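Glutamine cyclotransferase (Xanthomonas campestris, PDB 3MBR) probably catalyses the cyclisation of N-terminal glutamine in peptides to pyroglutamate, as a calcium-binding beta-propeller glutaminyl cyclase. Local coordinates at residues A99-T111 with L117-L129. The protein carries 1 engineered substitution. Residues are numbered along the deposited sequence; the frame is centred on the assembly and turned at random.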
loop_
_atom_site.group_PDB
_atom_site.type_symbol
_atom_site.label_atom_id
_atom_site.label_comp_id
_atom_site.label_asym_id
_atom_site.label_seq_id
_atom_site.Cartn_x
_atom_site.Cartn_y
_atom_site.Cartn_z
ATOM N N ALA A 99 -5.039 17.144 11.181
ATOM C CA ALA A 99 -6.316 16.647 11.613
ATOM C C ALA A 99 -6.261 15.216 12.026
ATOM O O ALA A 99 -5.317 14.466 11.702
ATOM C CB ALA A 99 -7.399 16.856 10.513
ATOM N N ARG A 100 -7.340 14.780 12.694
ATOM C CA ARG A 100 -7.418 13.392 13.094
ATOM C C ARG A 100 -8.815 12.868 12.857
ATOM O O ARG A 100 -9.743 13.651 12.738
ATOM C CB ARG A 100 -7.028 13.219 14.572
ATOM C CG ARG A 100 -7.992 13.844 15.558
ATOM C CD ARG A 100 -8.337 12.635 16.484
ATOM N NE ARG A 100 -9.355 12.968 17.413
ATOM C CZ ARG A 100 -10.669 12.808 17.227
ATOM N NH1 ARG A 100 -11.145 12.220 16.107
ATOM N NH2 ARG A 100 -11.508 13.233 18.196
ATOM N N PHE A 101 -8.960 11.575 12.759
ATOM C CA PHE A 101 -10.303 11.042 12.532
ATOM C C PHE A 101 -10.334 9.643 13.152
ATOM O O PHE A 101 -9.268 9.126 13.545
ATOM C CB PHE A 101 -10.682 11.004 11.025
ATOM C CG PHE A 101 -9.761 10.163 10.138
ATOM C CD1 PHE A 101 -10.066 8.833 9.816
ATOM C CD2 PHE A 101 -8.588 10.688 9.635
ATOM C CE1 PHE A 101 -9.192 8.072 8.950
ATOM C CE2 PHE A 101 -7.767 9.972 8.817
ATOM C CZ PHE A 101 -8.085 8.654 8.455
ATOM N N ARG A 102 -11.541 9.082 13.311
ATOM C CA ARG A 102 -11.692 7.770 13.948
ATOM C C ARG A 102 -12.490 6.894 13.067
ATOM O O ARG A 102 -13.350 7.374 12.320
ATOM C CB ARG A 102 -12.382 7.880 15.306
ATOM C CG ARG A 102 -11.388 7.887 16.465
ATOM C CD ARG A 102 -12.159 7.652 17.799
ATOM N NE ARG A 102 -11.634 8.325 19.004
ATOM C CZ ARG A 102 -10.631 9.214 19.072
ATOM N NH1 ARG A 102 -9.967 9.613 17.978
ATOM N NH2 ARG A 102 -10.294 9.717 20.262
ATOM N N TYR A 103 -12.181 5.600 13.074
ATOM C CA TYR A 103 -12.920 4.664 12.254
ATOM C C TYR A 103 -13.114 3.344 13.004
ATOM O O TYR A 103 -12.349 3.019 13.929
ATOM C CB TYR A 103 -12.201 4.427 10.911
ATOM C CG TYR A 103 -10.719 4.101 11.096
ATOM C CD1 TYR A 103 -10.302 2.776 11.419
ATOM C CD2 TYR A 103 -9.752 5.079 10.985
ATOM C CE1 TYR A 103 -8.933 2.450 11.601
ATOM C CE2 TYR A 103 -8.395 4.764 11.181
ATOM C CZ TYR A 103 -8.004 3.466 11.461
ATOM O OH TYR A 103 -6.684 3.178 11.640
ATOM N N PRO A 104 -14.179 2.589 12.640
ATOM C CA PRO A 104 -14.308 1.263 13.225
ATOM C C PRO A 104 -13.288 0.207 12.724
ATOM O O PRO A 104 -12.954 0.207 11.534
ATOM C CB PRO A 104 -15.730 0.855 12.805
ATOM C CG PRO A 104 -16.047 1.608 11.605
ATOM C CD PRO A 104 -15.195 2.851 11.602
ATOM N N GLY A 105 -12.784 -0.661 13.622
ATOM C CA GLY A 105 -11.850 -1.749 13.198
ATOM C C GLY A 105 -10.360 -1.376 13.081
ATOM O O GLY A 105 -9.911 -0.369 13.664
ATOM N N GLU A 106 -9.599 -2.182 12.311
ATOM C CA GLU A 106 -8.161 -2.066 12.212
ATOM C C GLU A 106 -7.872 -1.320 10.901
ATOM O O GLU A 106 -8.654 -1.351 9.993
ATOM C CB GLU A 106 -7.505 -3.476 12.162
ATOM C CG GLU A 106 -7.473 -4.188 13.557
ATOM C CD GLU A 106 -6.666 -5.471 13.597
ATOM O OE1 GLU A 106 -6.098 -5.921 12.537
ATOM O OE2 GLU A 106 -6.610 -6.064 14.721
ATOM N N GLY A 107 -6.803 -0.568 10.880
ATOM C CA GLY A 107 -6.450 0.154 9.653
ATOM C C GLY A 107 -5.254 -0.559 9.084
ATOM O O GLY A 107 -4.194 -0.717 9.771
ATOM N N TRP A 108 -5.408 -1.068 7.870
ATOM C CA TRP A 108 -4.296 -1.733 7.198
ATOM C C TRP A 108 -3.713 -0.927 6.073
ATOM O O TRP A 108 -2.553 -0.541 6.185
ATOM C CB TRP A 108 -4.754 -3.133 6.718
ATOM C CG TRP A 108 -4.905 -4.155 7.826
ATOM C CD1 TRP A 108 -5.469 -3.972 9.042
ATOM C CD2 TRP A 108 -4.609 -5.527 7.730
ATOM N NE1 TRP A 108 -5.488 -5.181 9.755
ATOM C CE2 TRP A 108 -4.928 -6.137 8.954
ATOM C CE3 TRP A 108 -4.056 -6.307 6.736
ATOM C CZ2 TRP A 108 -4.733 -7.513 9.196
ATOM C CZ3 TRP A 108 -3.822 -7.696 6.996
ATOM C CH2 TRP A 108 -4.210 -8.285 8.198
ATOM N N ALA A 109 -4.495 -0.636 5.034
ATOM C CA ALA A 109 -3.912 0.051 3.879
ATOM C C ALA A 109 -4.929 1.011 3.238
ATOM O O ALA A 109 -6.146 0.875 3.451
ATOM C CB ALA A 109 -3.317 -0.903 2.887
ATOM N N LEU A 110 -4.410 1.947 2.438
ATOM C CA LEU A 110 -5.252 2.935 1.756
ATOM C C LEU A 110 -4.765 3.121 0.361
ATOM O O LEU A 110 -3.556 3.024 0.150
ATOM C CB LEU A 110 -5.117 4.354 2.423
ATOM C CG LEU A 110 -5.803 4.581 3.714
ATOM C CD1 LEU A 110 -5.400 5.940 4.308
ATOM C CD2 LEU A 110 -7.371 4.528 3.517
ATOM N N THR A 111 -5.645 3.500 -0.565
ATOM C CA THR A 111 -5.207 4.092 -1.813
ATOM C C THR A 111 -6.342 5.019 -2.265
ATOM O O THR A 111 -7.272 5.239 -1.486
ATOM C CB THR A 111 -4.813 3.051 -2.877
ATOM O OG1 THR A 111 -4.235 3.747 -3.995
ATOM C CG2 THR A 111 -6.003 2.209 -3.386
ATOM N N LEU A 117 -11.287 7.407 -1.557
ATOM C CA LEU A 117 -10.224 6.575 -0.993
ATOM C C LEU A 117 -10.754 5.174 -0.860
ATOM O O LEU A 117 -11.979 4.970 -0.786
ATOM C CB LEU A 117 -9.867 7.062 0.453
ATOM C CG LEU A 117 -9.614 8.541 0.605
ATOM C CD1 LEU A 117 -9.221 8.761 2.053
ATOM C CD2 LEU A 117 -8.588 9.102 -0.359
ATOM N N TYR A 118 -9.851 4.203 -0.859
ATOM C CA TYR A 118 -10.153 2.762 -0.678
ATOM C C TYR A 118 -9.324 2.268 0.474
ATOM O O TYR A 118 -8.144 2.500 0.528
ATOM C CB TYR A 118 -9.837 1.989 -1.991
ATOM C CG TYR A 118 -10.683 2.466 -3.126
ATOM C CD1 TYR A 118 -10.276 3.547 -3.909
ATOM C CD2 TYR A 118 -11.867 1.840 -3.408
ATOM C CE1 TYR A 118 -11.114 4.057 -4.952
ATOM C CE2 TYR A 118 -12.666 2.268 -4.444
ATOM C CZ TYR A 118 -12.294 3.385 -5.227
ATOM O OH TYR A 118 -13.107 3.813 -6.299
ATOM N N MET A 119 -9.993 1.674 1.452
ATOM C CA MET A 119 -9.322 1.236 2.685
ATOM C C MET A 119 -9.495 -0.296 2.885
ATOM O O MET A 119 -10.586 -0.860 2.847
ATOM C CB MET A 119 -10.045 1.939 3.876
ATOM C CG MET A 119 -9.536 1.529 5.172
ATOM S SD MET A 119 -10.262 2.454 6.558
ATOM C CE MET A 119 -9.912 1.413 8.021
ATOM N N SER A 120 -8.372 -0.932 3.165
ATOM C CA SER A 120 -8.320 -2.341 3.662
ATOM C C SER A 120 -8.306 -2.338 5.224
ATOM O O SER A 120 -7.552 -1.579 5.838
ATOM C CB SER A 120 -7.025 -3.037 3.181
ATOM O OG SER A 120 -6.934 -4.312 3.940
ATOM N N ASP A 121 -8.993 -3.296 5.882
ATOM C CA ASP A 121 -9.054 -3.390 7.359
ATOM C C ASP A 121 -8.712 -4.839 7.773
ATOM O O ASP A 121 -9.014 -5.299 8.892
ATOM C CB ASP A 121 -10.427 -2.938 7.855
ATOM C CG ASP A 121 -11.558 -3.831 7.320
ATOM O OD1 ASP A 121 -11.313 -4.817 6.588
ATOM O OD2 ASP A 121 -12.685 -3.572 7.664
ATOM N N GLY A 122 -8.070 -5.545 6.845
ATOM C CA GLY A 122 -7.687 -6.997 7.064
ATOM C C GLY A 122 -8.773 -7.982 6.651
ATOM O O GLY A 122 -8.531 -9.217 6.609
ATOM N N THR A 123 -10.001 -7.479 6.429
ATOM C CA THR A 123 -11.127 -8.335 5.981
ATOM C C THR A 123 -11.227 -8.313 4.452
ATOM O O THR A 123 -10.414 -7.625 3.806
ATOM C CB THR A 123 -12.504 -7.923 6.593
ATOM O OG1 THR A 123 -12.958 -6.750 5.915
ATOM C CG2 THR A 123 -12.422 -7.629 8.119
ATOM N N ALA A 124 -12.199 -9.011 3.859
ATOM C CA ALA A 124 -12.390 -9.080 2.390
ATOM C C ALA A 124 -13.225 -7.903 1.879
ATOM O O ALA A 124 -13.480 -7.776 0.682
ATOM C CB ALA A 124 -12.986 -10.449 1.924
ATOM N N VAL A 125 -13.660 -7.060 2.810
ATOM C CA VAL A 125 -14.525 -5.925 2.375
ATOM C C VAL A 125 -13.666 -4.634 2.387
ATOM O O VAL A 125 -13.279 -4.143 3.487
ATOM C CB VAL A 125 -15.699 -5.788 3.325
ATOM C CG1 VAL A 125 -16.528 -4.560 2.982
ATOM C CG2 VAL A 125 -16.514 -7.041 3.269
ATOM N N ILE A 126 -13.326 -4.124 1.210
ATOM C CA ILE A 126 -12.662 -2.809 1.099
ATOM C C ILE A 126 -13.704 -1.665 1.217
ATOM O O ILE A 126 -14.761 -1.668 0.542
ATOM C CB ILE A 126 -12.024 -2.701 -0.280
ATOM C CG1 ILE A 126 -10.942 -3.770 -0.499
ATOM C CG2 ILE A 126 -11.479 -1.293 -0.584
ATOM C CD1 ILE A 126 -10.483 -3.816 -1.800
ATOM N N ARG A 127 -13.380 -0.716 2.083
ATOM C CA ARG A 127 -14.257 0.454 2.331
ATOM C C ARG A 127 -13.922 1.561 1.321
ATOM O O ARG A 127 -12.764 1.921 1.094
ATOM C CB ARG A 127 -14.071 0.958 3.746
ATOM C CG ARG A 127 -14.116 -0.120 4.880
ATOM C CD ARG A 127 -13.780 0.487 6.266
ATOM N NE ARG A 127 -13.613 -0.494 7.356
ATOM C CZ ARG A 127 -13.322 -0.238 8.645
ATOM N NH1 ARG A 127 -13.248 1.004 9.144
ATOM N NH2 ARG A 127 -13.144 -1.275 9.504
ATOM N N LYS A 128 -14.971 2.182 0.784
ATOM C CA LYS A 128 -14.776 3.343 -0.108
ATOM C C LYS A 128 -15.149 4.592 0.711
ATOM O O LYS A 128 -16.267 4.675 1.254
ATOM C CB LYS A 128 -15.653 3.154 -1.322
ATOM C CG LYS A 128 -15.481 4.102 -2.479
ATOM C CD LYS A 128 -16.428 3.607 -3.663
ATOM C CE LYS A 128 -16.267 4.351 -4.960
ATOM N NZ LYS A 128 -17.512 4.218 -5.858
ATOM N N LEU A 129 -14.218 5.537 0.816
ATOM C CA LEU A 129 -14.390 6.673 1.725
ATOM C C LEU A 129 -14.437 7.980 0.989
ATOM O O LEU A 129 -13.738 8.164 -0.025
ATOM C CB LEU A 129 -13.219 6.728 2.723
ATOM C CG LEU A 129 -12.836 5.443 3.501
ATOM C CD1 LEU A 129 -11.629 5.748 4.417
ATOM C CD2 LEU A 129 -13.989 4.912 4.312
HETATM O O HOH W 1 -8.664 -7.318 10.798
#
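Leu110 and Met119 pair on the tightly packed side of the contact. Leu110 CD2 lies 3.7 Å from Met119 CB. On the same side Met119 runs extended, with CG anti to the backbone N (chi1 176°). Its CE makes a CH-pi contact over one face of the Tyr103 ring, 4.1 Å from the centroid, and SD stands farther off above it, a Met-aromatic contact. Thr111 pairs with Tyr118 through two backbone hydrogen bonds. Farther along, Ser120 O accepts from both Trp108 N (3.0 Å) and Ala109 N (3.3 Å), a classic beta bulge. Beyond the bulge the strands give way to partly exposed loops. There Gly122 CA sits over the six-membered ring of Trp108, 3.4 Å from its centroid. Trp108 NE1 donates to Glu106 OE1 in the indole plane (2.9 Å), which helps fix the turn of the ring. A water donates to Asp121 O and, weakly, to Glu106 OE1. At the partly exposed edge NH1 and NH2 of Arg127 both turn end-on to Pro104 O, in bonds modelled doubtfully short, while NE and NH2 grip Asp121 OD2 side-on in a salt bridge. The Thr111 side chain packs by calcium-binding Leu155 and Glu156 of the next blade, and its OG1 bonds to Trp157 N. The arrangement is the inner hairpin of a beta-propeller blade, entered from the preceding blade's outer strand 96-102.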